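Local coordinates for protein endoglucanase (Thermotoga maritima, PDB 1VHO) that probably acts as an aminopeptidase of the M42 family that depends on two divalent metal ions, despite its name, at residues 43-46 and 50-53; 63-68 and 210-215; 73-78 and 83-88. All coordinates share one frame; numbering follows the deposited sequence.

Contact 1. Residues 43-46 and 50-53; sequences KTTR and LIGY
Two backbone hydrogen bonds join K43 and I51, which face each other as the antiparallel hydrogen-bonded pair. K43 N lies 3.0 Å from I51 O, and I51 N lies 2.8 Å from K43 O; the second is the straighter, at 167° about the hydrogen against 155°. K43 O also receives a CA-H...O contact from L50, its oxygen 3.5 Å from L50 CA. One place along, T44 and L50 form the non-hydrogen-bonded pair, their CA atoms 4.6 Å apart.

Side-chain contact divides between the two faces. On the face of T44 and L50, T44 OG1 comes within 4.0 Å of L50 CD1, a loose approach of a hydroxyl to a methyl, and L50 also packs on V28 and I31 of helix 25-35. On the face of K43 and I51 the contact is apolar: the methyl CG2 of T45 meets the end of I51, CD1, at 3.7 Å, the two side chains crossing at about a right angle.

Polar side chains find their partners beyond the pair. In T45, OG1 sits between its own backbone N and carbonyl carbon (chi1 69°), which points CG2 at I51 while OG1 hydrogen-bonds E205 OE2 and S49 N. K43 turns its chain away from strand 50-54, and its ammonium makes a cation-pi contact with Y216.

E205 is a predicted ligand of the second zinc, so T45 is placed as a second-shell residue that could help orient that carboxylate. The pairing itself is a beta hairpin, strands 41-44 and 50-54, at one border of the mixed central sheet.

Contact 2. Residues 63-68 and 210-215; sequences AFFAHV and GALTGA
The F65 ring meets L212 at its edge: L212 CB lies near the ring plane, 3.9 Å from CE2. L212 CD2 reaches the neighbouring rim atom, 4.1 Å from CZ, and is displaced from the plane toward the side on which A63 CB lies. Neither ring face is touched by an atom of 210-215. Within its own strand, A63 CB stands off one face, beyond the rim, 3.5 Å from F65 CE1.

The leucine therefore comes in across the ring's outer corner, and the two side chains cross at about a right angle. Its CG lies opposite the backbone N (chi1 168°), a rotation that carries the branched end past CE2 toward A63, where CD2 is 4.2 Å from A63 CB. The nearest CA atoms, those of A63 and L212, are 8.4 Å apart, and the buried surface sums to 105 Å²: a small apolar contact spanned by side chains, with no polar pairing.

A63 and F65, two apart on a strand, point to one face of the central sheet, and helix 208-213 packs there. F64 and A66 serve the other face, against L180 of helix 171-187, so strand 61-67 is covered by helices on both sides, an alpha/beta/alpha sandwich as in related metallo-aminopeptidases. The strand ends at H67, predicted to bind the first zinc, whose NE2 is hydrogen-bonded to D287.

V199 and A223 of the two flanking strands touch the F65 side chain, and a cacodylate ion, probably from the crystallisation liquor, approaches it to about 3 Å (nearest atoms). L212 also rests on P220. Further along, G214 N bonds to A211 O and A215 N to L212 O.

Contact 3. Residues 73-78 and 83-88; sequences FVVSKV and ARLEPV
R84 leaves its strand beside S76 and K77, and every step of its side chain meets one of them. CB is 3.8 Å from S76 OG; CG and then CD pass the same hydroxyl, CD at 3.5 Å, before CD comes alongside CE of K77. The chain bends there (chi3 -81°), which turns the guanidinium so that K77 lies over one of its faces: CE stands 3.2 Å above the plane, offset toward the rim, and NZ is 3.1 Å from NH2. That last pair is two donors of like charge, not a bond. Carboxylates probably offset the repulsion, since NH2 of R84 forms a salt bridge with E135 and NZ of K77 one with E79. A leucine in place of R84 would probably leave E135 without its charged mate and the end of K77 freer to turn.

The strands, 73-79 and 82-87, make a beta hairpin in the six-stranded antiparallel sheet, and the register slips by one between V75 and K77. This is a beta bulge, with S76 and K77 together facing R84. R84 O accepts S76 N at 2.9 Å and, weakly, S76 OG, while R84 N donates to K77 O at 2.8 Å. K77 N, buried by the contact, finds no partner.

Before the bulge, V74 and E86 exchange a regular pair of backbone bonds, V74 N to E86 O at 162° about the hydrogen. On the face of V75, L85 and A83 the contact is apolar: V75 CG2 presses against L85 CD2 at 3.5 Å. E86, extended beyond CG, lays that carbon 3.4 Å from S76 OG, and V88 CG1 packs against V74 CB at the open end of the hairpin, away from its turn.

Overall arrangement
Contacts 1 and 2 belong to one central sheet and touch each other, their centres 8 Å apart: CG2 of T45 and CD1 of I51 both rest on the carbonyl of A211, so helix 208-213, itself part of contact 2, also packs against contact 1. Contact 3 lies in the separate antiparallel sheet, its centre about 31 Å from that of contact 1 and about 30 Å from that of contact 2, although its segments fall inside the loop closed by contact 2. Contact 2 is wholly buried and apolar. Contact 1 mixes backbone bonding with a buried hydroxyl directed at a predicted metal ligand. Contact 3, partly buried, buries the most surface and is mainly strand pairing, with an apolar face and one largely charged.

Contact 1. Residues 43-46 and 50-53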
ATOM      1  N   LYS A  43       1.484 -16.232  -9.290  1.00 29.55           N
ATOM      2  CA  LYS A  43       0.784 -17.155  -8.425  1.00 31.88           C
ATOM      3  C   LYS A  43       0.175 -16.462  -7.218  1.00 32.52           C
ATOM      4  O   LYS A  43       0.706 -15.478  -6.716  1.00 30.23           O
ATOM      5  CB  LYS A  43       1.741 -18.257  -7.913  1.00 32.79           C
ATOM      6  CG  LYS A  43       1.947 -19.336  -8.981  1.00 37.19           C
ATOM      7  CD  LYS A  43       3.211 -20.121  -8.758  1.00 43.22           C
ATOM      8  CE  LYS A  43       3.042 -21.326  -7.851  1.00 45.95           C
ATOM      9  NZ  LYS A  43       4.263 -22.198  -7.975  1.00 49.02           N
ATOM     10  N   THR A  44      -0.931 -17.040  -6.748  1.00 32.42           N
ATOM     11  CA  THR A  44      -1.623 -16.524  -5.582  1.00 33.35           C
ATOM     12  C   THR A  44      -1.383 -17.410  -4.385  1.00 34.66           C
ATOM     13  O   THR A  44      -1.244 -18.643  -4.545  1.00 38.83           O
ATOM     14  CB  THR A  44      -3.132 -16.401  -5.882  1.00 34.93           C
ATOM     15  OG1 THR A  44      -3.253 -15.584  -7.061  1.00 41.81           O
ATOM     16  CG2 THR A  44      -3.855 -15.707  -4.746  1.00 37.13           C
ATOM     17  N   THR A  45      -1.217 -16.866  -3.205  1.00 32.50           N
ATOM     18  CA  THR A  45      -1.021 -17.718  -2.033  1.00 32.55           C
ATOM     19  C   THR A  45      -2.417 -18.169  -1.557  1.00 34.46           C
ATOM     20  O   THR A  45      -3.422 -17.739  -2.115  1.00 32.68           O
ATOM     21  CB  THR A  45      -0.298 -16.995  -0.911  1.00 29.79           C
ATOM     22  OG1 THR A  45      -1.133 -15.968  -0.356  1.00 29.42           O
ATOM     23  CG2 THR A  45       0.994 -16.368  -1.453  1.00 31.56           C
ATOM     24  N   ARG A  46      -2.439 -18.959  -0.492  1.00 35.87           N
ATOM     25  CA  ARG A  46      -3.728 -19.423   0.029  1.00 37.19           C
ATOM     26  C   ARG A  46      -4.447 -18.281   0.736  1.00 36.39           C
ATOM     27  O   ARG A  46      -5.670 -18.331   0.860  1.00 36.25           O
ATOM     28  CB  ARG A  46      -3.544 -20.645   0.905  1.00 42.31           C
ATOM     29  CG  ARG A  46      -2.783 -20.457   2.200  1.00 47.67           C
ATOM     30  CD  ARG A  46      -2.478 -21.798   2.860  1.00 52.78           C
ATOM     31  NE  ARG A  46      -2.063 -21.669   4.249  1.00 55.44           N
ATOM     32  CZ  ARG A  46      -2.879 -21.448   5.275  1.00 58.99           C
ATOM     33  NH1 ARG A  46      -4.194 -21.322   5.107  1.00 59.45           N
ATOM     34  NH2 ARG A  46      -2.382 -21.352   6.506  1.00 59.25           N
ATOM     35  N   LEU A  50      -0.267 -12.045  -4.108  1.00 22.08           N
ATOM     36  CA  LEU A  50       0.092 -12.297  -5.475  1.00 23.00           C
ATOM     37  C   LEU A  50       1.609 -12.149  -5.670  1.00 24.17           C
ATOM     38  O   LEU A  50       2.188 -11.175  -5.167  1.00 23.07           O
ATOM     39  CB  LEU A  50      -0.660 -11.325  -6.406  1.00 21.61           C
ATOM     40  CG  LEU A  50      -0.319 -11.392  -7.889  1.00 21.13           C
ATOM     41  CD1 LEU A  50      -1.001 -12.584  -8.564  1.00 26.12           C
ATOM     42  CD2 LEU A  50      -0.746 -10.109  -8.611  1.00 22.67           C
ATOM     43  N   ILE A  51       2.245 -13.126  -6.286  1.00 23.20           N
ATOM     44  CA  ILE A  51       3.697 -13.061  -6.552  1.00 23.65           C
ATOM     45  C   ILE A  51       3.935 -13.105  -8.046  1.00 24.14           C
ATOM     46  O   ILE A  51       3.512 -14.073  -8.719  1.00 27.97           O
ATOM     47  CB  ILE A  51       4.514 -14.165  -5.848  1.00 22.66           C
ATOM     48  CG1 ILE A  51       4.487 -13.986  -4.338  1.00 22.24           C
ATOM     49  CG2 ILE A  51       5.997 -14.097  -6.339  1.00 21.76           C
ATOM     50  CD1 ILE A  51       3.226 -14.446  -3.615  1.00 27.80           C
ATOM     51  N   GLY A  52       4.489 -12.039  -8.626  1.00 23.49           N
ATOM     52  CA  GLY A  52       4.755 -12.023 -10.084  1.00 20.95           C
ATOM     53  C   GLY A  52       6.177 -12.593 -10.260  1.00 23.67           C
ATOM     54  O   GLY A  52       7.061 -12.137  -9.485  1.00 25.04           O
ATOM     55  N   TYR A  53       6.404 -13.455 -11.220  1.00 20.73           N
ATOM     56  CA  TYR A  53       7.760 -14.008 -11.411  1.00 23.69           C
ATOM     57  C   TYR A  53       8.298 -13.682 -12.791  1.00 22.94           C
ATOM     58  O   TYR A  53       7.650 -13.941 -13.816  1.00 22.44           O
ATOM     59  CB  TYR A  53       7.760 -15.519 -11.174  1.00 24.25           C
ATOM     60  CG  TYR A  53       9.040 -16.214 -11.589  1.00 29.59           C
ATOM     61  CD1 TYR A  53      10.244 -15.850 -11.008  1.00 30.44           C
ATOM     62  CD2 TYR A  53       9.063 -17.203 -12.561  1.00 34.01           C
ATOM     63  CE1 TYR A  53      11.429 -16.463 -11.350  1.00 33.53           C
ATOM     64  CE2 TYR A  53      10.252 -17.841 -12.915  1.00 35.76           C
ATOM     65  CZ  TYR A  53      11.421 -17.462 -12.297  1.00 36.70           C
ATOM     66  OH  TYR A  53      12.629 -18.045 -12.622  1.00 39.66           O
TER

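Contact 2. Residues 63-68 and 210-215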
ATOM      1  N   ALA A  63      13.885 -10.243  -4.510  1.00 20.92           N
ATOM      2  CA  ALA A  63      12.467 -10.141  -4.189  1.00 19.37           C
ATOM      3  C   ALA A  63      12.134  -8.706  -3.786  1.00 18.61           C
ATOM      4  O   ALA A  63      12.861  -8.103  -2.975  1.00 21.00           O
ATOM      5  CB  ALA A  63      12.087 -11.096  -3.058  1.00 17.21           C
ATOM      6  N   PHE A  64      11.042  -8.187  -4.289  1.00 16.88           N
ATOM      7  CA  PHE A  64      10.559  -6.835  -4.004  1.00 14.43           C
ATOM      8  C   PHE A  64       9.193  -7.031  -3.311  1.00 17.31           C
ATOM      9  O   PHE A  64       8.411  -7.847  -3.838  1.00 17.66           O
ATOM     10  CB  PHE A  64      10.402  -5.978  -5.241  1.00 17.09           C
ATOM     11  CG  PHE A  64      11.648  -5.749  -6.058  1.00 18.49           C
ATOM     12  CD1 PHE A  64      12.876  -5.538  -5.451  1.00 21.29           C
ATOM     13  CD2 PHE A  64      11.599  -5.781  -7.437  1.00 22.08           C
ATOM     14  CE1 PHE A  64      14.025  -5.365  -6.220  1.00 24.31           C
ATOM     15  CE2 PHE A  64      12.732  -5.561  -8.211  1.00 23.80           C
ATOM     16  CZ  PHE A  64      13.950  -5.351  -7.601  1.00 21.18           C
ATOM     17  N   PHE A  65       8.914  -6.310  -2.238  1.00 15.02           N
ATOM     18  CA  PHE A  65       7.671  -6.569  -1.507  1.00 15.41           C
ATOM     19  C   PHE A  65       6.840  -5.305  -1.269  1.00 14.40           C
ATOM     20  O   PHE A  65       7.404  -4.268  -0.877  1.00 14.08           O
ATOM     21  CB  PHE A  65       8.061  -7.102  -0.093  1.00 19.45           C
ATOM     22  CG  PHE A  65       8.778  -8.437  -0.063  1.00 19.15           C
ATOM     23  CD1 PHE A  65      10.183  -8.474  -0.123  1.00 19.30           C
ATOM     24  CD2 PHE A  65       8.084  -9.609   0.011  1.00 18.19           C
ATOM     25  CE1 PHE A  65      10.824  -9.706  -0.101  1.00 20.24           C
ATOM     26  CE2 PHE A  65       8.725 -10.849   0.047  1.00 21.31           C
ATOM     27  CZ  PHE A  65      10.118 -10.882  -0.016  1.00 21.59           C
ATOM     28  N   ALA A  66       5.515  -5.433  -1.273  1.00 14.31           N
ATOM     29  CA  ALA A  66       4.633  -4.282  -0.981  1.00 15.23           C
ATOM     30  C   ALA A  66       3.332  -4.778  -0.334  1.00 17.87           C
ATOM     31  O   ALA A  66       2.927  -5.914  -0.626  1.00 17.65           O
ATOM     32  CB  ALA A  66       4.305  -3.535  -2.275  1.00 14.33           C
ATOM     33  N   HIS A  67       2.761  -4.007   0.577  1.00 17.71           N
ATOM     34  CA  HIS A  67       1.469  -4.390   1.174  1.00 19.88           C
ATOM     35  C   HIS A  67       0.362  -3.932   0.195  1.00 21.44           C
ATOM     36  O   HIS A  67       0.586  -2.999  -0.600  1.00 18.37           O
ATOM     37  CB  HIS A  67       1.249  -3.644   2.492  1.00 19.34           C
ATOM     38  CG  HIS A  67       2.202  -3.929   3.594  1.00 23.61           C
ATOM     39  ND1 HIS A  67       2.026  -4.997   4.463  1.00 26.53           N
ATOM     40  CD2 HIS A  67       3.335  -3.284   3.998  1.00 24.08           C
ATOM     41  CE1 HIS A  67       2.998  -5.000   5.350  1.00 26.84           C
ATOM     42  NE2 HIS A  67       3.794  -3.974   5.093  1.00 31.17           N
ATOM     43  N   VAL A  68      -0.853  -4.464   0.328  1.00 19.48           N
ATOM     44  CA  VAL A  68      -1.905  -4.079  -0.620  1.00 20.00           C
ATOM     45  C   VAL A  68      -3.179  -3.565   0.032  1.00 17.69           C
ATOM     46  O   VAL A  68      -3.985  -2.947  -0.693  1.00 17.18           O
ATOM     47  CB  VAL A  68      -2.341  -5.218  -1.565  1.00 21.40           C
ATOM     48  CG1 VAL A  68      -1.182  -5.849  -2.341  1.00 23.20           C
ATOM     49  CG2 VAL A  68      -3.075  -6.316  -0.822  1.00 26.00           C
ATOM     50  N   GLY A 210       6.903 -15.096   4.483  1.00 29.79           N
ATOM     51  CA  GLY A 210       5.773 -16.020   4.447  1.00 30.30           C
ATOM     52  C   GLY A 210       4.889 -15.770   3.241  1.00 30.77           C
ATOM     53  O   GLY A 210       4.363 -16.694   2.611  1.00 30.72           O
ATOM     54  N   ALA A 211       4.709 -14.484   2.848  1.00 29.63           N
ATOM     55  CA  ALA A 211       3.864 -14.281   1.658  1.00 27.68           C
ATOM     56  C   ALA A 211       4.544 -14.904   0.451  1.00 24.01           C
ATOM     57  O   ALA A 211       3.951 -15.589  -0.372  1.00 24.88           O
ATOM     58  CB  ALA A 211       3.631 -12.785   1.424  1.00 30.29           C
ATOM     59  N   LEU A 212       5.814 -14.559   0.257  1.00 24.11           N
ATOM     60  CA  LEU A 212       6.547 -15.085  -0.891  1.00 24.90           C
ATOM     61  C   LEU A 212       6.559 -16.612  -0.941  1.00 27.39           C
ATOM     62  O   LEU A 212       6.272 -17.172  -1.998  1.00 27.86           O
ATOM     63  CB  LEU A 212       7.986 -14.559  -0.840  1.00 23.71           C
ATOM     64  CG  LEU A 212       8.989 -15.219  -1.785  1.00 24.79           C
ATOM     65  CD1 LEU A 212       8.596 -15.005  -3.234  1.00 24.23           C
ATOM     66  CD2 LEU A 212      10.389 -14.637  -1.520  1.00 25.80           C
ATOM     67  N   THR A 213       6.800 -17.271   0.194  1.00 29.69           N
ATOM     68  CA  THR A 213       6.878 -18.736   0.199  1.00 33.76           C
ATOM     69  C   THR A 213       5.536 -19.423   0.110  1.00 34.78           C
ATOM     70  O   THR A 213       5.467 -20.627  -0.163  1.00 33.85           O
ATOM     71  CB  THR A 213       7.705 -19.315   1.346  1.00 36.36           C
ATOM     72  OG1 THR A 213       7.252 -18.825   2.604  1.00 35.71           O
ATOM     73  CG2 THR A 213       9.180 -18.915   1.191  1.00 37.32           C
ATOM     74  N   GLY A 214       4.441 -18.649   0.154  1.00 33.83           N
ATOM     75  CA  GLY A 214       3.109 -19.234  -0.015  1.00 31.73           C
ATOM     76  C   GLY A 214       2.903 -19.537  -1.492  1.00 32.35           C
ATOM     77  O   GLY A 214       1.923 -20.185  -1.878  1.00 32.88           O
ATOM     78  N   ALA A 215       3.793 -19.023  -2.341  1.00 31.31           N
ATOM     79  CA  ALA A 215       3.786 -19.204  -3.761  1.00 32.00           C
ATOM     80  C   ALA A 215       5.040 -19.881  -4.306  1.00 32.35           C
ATOM     81  O   ALA A 215       4.962 -20.684  -5.224  1.00 33.61           O
ATOM     82  CB  ALA A 215       3.668 -17.832  -4.469  1.00 34.15           C
TER

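Contact 3. Residues 73-78 and 83-88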
ATOM      1  N   PHE A  73     -13.780  -0.831   8.058  1.00 17.03           N
ATOM      2  CA  PHE A  73     -14.603  -0.947   9.273  1.00 16.19           C
ATOM      3  C   PHE A  73     -15.678  -2.008   9.031  1.00 17.22           C
ATOM      4  O   PHE A  73     -16.088  -2.268   7.897  1.00 16.97           O
ATOM      5  CB  PHE A  73     -15.379   0.380   9.551  1.00 15.82           C
ATOM      6  CG  PHE A  73     -14.525   1.597   9.650  1.00 19.20           C
ATOM      7  CD1 PHE A  73     -13.987   2.012  10.843  1.00 22.26           C
ATOM      8  CD2 PHE A  73     -14.273   2.356   8.502  1.00 21.70           C
ATOM      9  CE1 PHE A  73     -13.181   3.153  10.924  1.00 27.31           C
ATOM     10  CE2 PHE A  73     -13.445   3.468   8.575  1.00 26.58           C
ATOM     11  CZ  PHE A  73     -12.919   3.895   9.781  1.00 25.02           C
ATOM     12  N   VAL A  74     -16.132  -2.618  10.124  1.00 15.42           N
ATOM     13  CA  VAL A  74     -17.226  -3.576  10.020  1.00 15.16           C
ATOM     14  C   VAL A  74     -18.386  -3.073  10.875  1.00 16.78           C
ATOM     15  O   VAL A  74     -18.121  -2.460  11.929  1.00 18.73           O
ATOM     16  CB  VAL A  74     -16.766  -4.991  10.499  1.00 18.43           C
ATOM     17  CG1 VAL A  74     -16.247  -4.952  11.929  1.00 17.77           C
ATOM     18  CG2 VAL A  74     -17.929  -5.957  10.337  1.00 16.06           C
ATOM     19  N   VAL A  75     -19.614  -3.256  10.438  1.00 16.68           N
ATOM     20  CA  VAL A  75     -20.758  -2.824  11.256  1.00 18.08           C
ATOM     21  C   VAL A  75     -20.809  -3.866  12.416  1.00 19.05           C
ATOM     22  O   VAL A  75     -20.904  -5.061  12.111  1.00 20.57           O
ATOM     23  CB  VAL A  75     -22.062  -2.858  10.467  1.00 20.77           C
ATOM     24  CG1 VAL A  75     -23.263  -2.622  11.367  1.00 19.63           C
ATOM     25  CG2 VAL A  75     -22.006  -1.757   9.370  1.00 22.09           C
ATOM     26  N   SER A  76     -20.620  -3.413  13.631  1.00 21.43           N
ATOM     27  CA  SER A  76     -20.616  -4.386  14.737  1.00 24.24           C
ATOM     28  C   SER A  76     -21.935  -4.406  15.482  1.00 27.74           C
ATOM     29  O   SER A  76     -22.227  -5.374  16.178  1.00 26.01           O
ATOM     30  CB  SER A  76     -19.496  -3.993  15.711  1.00 23.89           C
ATOM     31  OG  SER A  76     -19.700  -2.646  16.084  1.00 27.56           O
ATOM     32  N   LYS A  77     -22.732  -3.356  15.338  1.00 27.19           N
ATOM     33  CA  LYS A  77     -23.984  -3.284  16.081  1.00 32.41           C
ATOM     34  C   LYS A  77     -24.961  -2.344  15.411  1.00 33.43           C
ATOM     35  O   LYS A  77     -24.541  -1.301  14.886  1.00 30.65           O
ATOM     36  CB  LYS A  77     -23.606  -2.742  17.477  1.00 35.41           C
ATOM     37  CG  LYS A  77     -24.741  -2.524  18.438  1.00 43.81           C
ATOM     38  CD  LYS A  77     -24.228  -2.217  19.852  1.00 45.08           C
ATOM     39  CE  LYS A  77     -23.426  -0.927  19.855  1.00 49.98           C
ATOM     40  NZ  LYS A  77     -23.392  -0.262  21.189  1.00 50.85           N
ATOM     41  N   VAL A  78     -26.213  -2.784  15.344  1.00 34.63           N
ATOM     42  CA  VAL A  78     -27.260  -1.943  14.770  1.00 38.67           C
ATOM     43  C   VAL A  78     -28.293  -1.682  15.873  1.00 40.90           C
ATOM     44  O   VAL A  78     -29.017  -2.616  16.205  1.00 41.38           O
ATOM     45  CB  VAL A  78     -27.907  -2.553  13.533  1.00 39.29           C
ATOM     46  CG1 VAL A  78     -29.215  -1.846  13.171  1.00 44.13           C
ATOM     47  CG2 VAL A  78     -26.957  -2.494  12.340  1.00 41.41           C
ATOM     48  N   ALA A  83     -25.895   2.730  13.512  1.00 25.74           N
ATOM     49  CA  ALA A  83     -25.054   1.536  13.311  1.00 22.81           C
ATOM     50  C   ALA A  83     -23.648   1.899  13.800  1.00 24.56           C
ATOM     51  O   ALA A  83     -23.062   2.936  13.408  1.00 24.31           O
ATOM     52  CB  ALA A  83     -24.995   1.071  11.886  1.00 19.74           C
ATOM     53  N   ARG A  84     -23.066   1.025  14.613  1.00 22.33           N
ATOM     54  CA  ARG A  84     -21.726   1.264  15.121  1.00 22.16           C
ATOM     55  C   ARG A  84     -20.675   0.588  14.215  1.00 20.44           C
ATOM     56  O   ARG A  84     -20.945  -0.513  13.763  1.00 23.46           O
ATOM     57  CB  ARG A  84     -21.583   0.654  16.547  1.00 27.10           C
ATOM     58  CG  ARG A  84     -20.116   0.683  16.970  1.00 30.71           C
ATOM     59  CD  ARG A  84     -19.899  -0.007  18.298  1.00 39.56           C
ATOM     60  NE  ARG A  84     -20.234   0.872  19.422  1.00 46.49           N
ATOM     61  CZ  ARG A  84     -20.413   0.392  20.652  1.00 50.64           C
ATOM     62  NH1 ARG A  84     -20.293  -0.919  20.883  1.00 49.68           N
ATOM     63  NH2 ARG A  84     -20.726   1.227  21.630  1.00 52.24           N
ATOM     64  N   LEU A  85     -19.559   1.253  13.951  1.00 20.99           N
ATOM     65  CA  LEU A  85     -18.523   0.672  13.104  1.00 23.52           C
ATOM     66  C   LEU A  85     -17.237   0.426  13.907  1.00 23.65           C
ATOM     67  O   LEU A  85     -16.864   1.319  14.670  1.00 25.64           O
ATOM     68  CB  LEU A  85     -18.114   1.642  11.977  1.00 22.86           C
ATOM     69  CG  LEU A  85     -19.217   2.075  11.001  1.00 28.72           C
ATOM     70  CD1 LEU A  85     -18.620   3.014   9.938  1.00 30.47           C
ATOM     71  CD2 LEU A  85     -19.830   0.868  10.323  1.00 26.13           C
ATOM     72  N   GLU A  86     -16.603  -0.709  13.717  1.00 23.04           N
ATOM     73  CA  GLU A  86     -15.354  -1.031  14.371  1.00 21.28           C
ATOM     74  C   GLU A  86     -14.265  -1.240  13.317  1.00 20.56           C
ATOM     75  O   GLU A  86     -14.553  -1.853  12.309  1.00 20.02           O
ATOM     76  CB  GLU A  86     -15.503  -2.365  15.171  1.00 28.32           C
ATOM     77  CG  GLU A  86     -16.336  -2.086  16.411  1.00 36.41           C
ATOM     78  CD  GLU A  86     -16.339  -3.178  17.448  1.00 42.80           C
ATOM     79  OE1 GLU A  86     -16.919  -2.917  18.523  1.00 46.70           O
ATOM     80  OE2 GLU A  86     -15.785  -4.276  17.200  1.00 47.21           O
ATOM     81  N   PRO A  87     -13.056  -0.747  13.531  1.00 20.49           N
ATOM     82  CA  PRO A  87     -11.984  -0.958  12.584  1.00 22.79           C
ATOM     83  C   PRO A  87     -11.721  -2.434  12.356  1.00 24.97           C
ATOM     84  O   PRO A  87     -11.970  -3.274  13.252  1.00 24.94           O
ATOM     85  CB  PRO A  87     -10.759  -0.292  13.189  1.00 22.75           C
ATOM     86  CG  PRO A  87     -11.244   0.473  14.361  1.00 25.26           C
ATOM     87  CD  PRO A  87     -12.612  -0.069  14.759  1.00 23.04           C
ATOM     88  N   VAL A  88     -11.325  -2.802  11.131  1.00 23.81           N
ATOM     89  CA  VAL A  88     -10.998  -4.184  10.856  1.00 26.98           C
ATOM     90  C   VAL A  88      -9.466  -4.396  11.004  1.00 27.77           C
ATOM     91  O   VAL A  88      -8.732  -3.391  10.871  1.00 27.72           O
ATOM     92  CB  VAL A  88     -11.452  -4.735   9.507  1.00 28.68           C
ATOM     93  CG1 VAL A  88     -12.980  -4.649   9.355  1.00 30.91           C
ATOM     94  CG2 VAL A  88     -10.793  -4.035   8.345  1.00 33.30           C
TER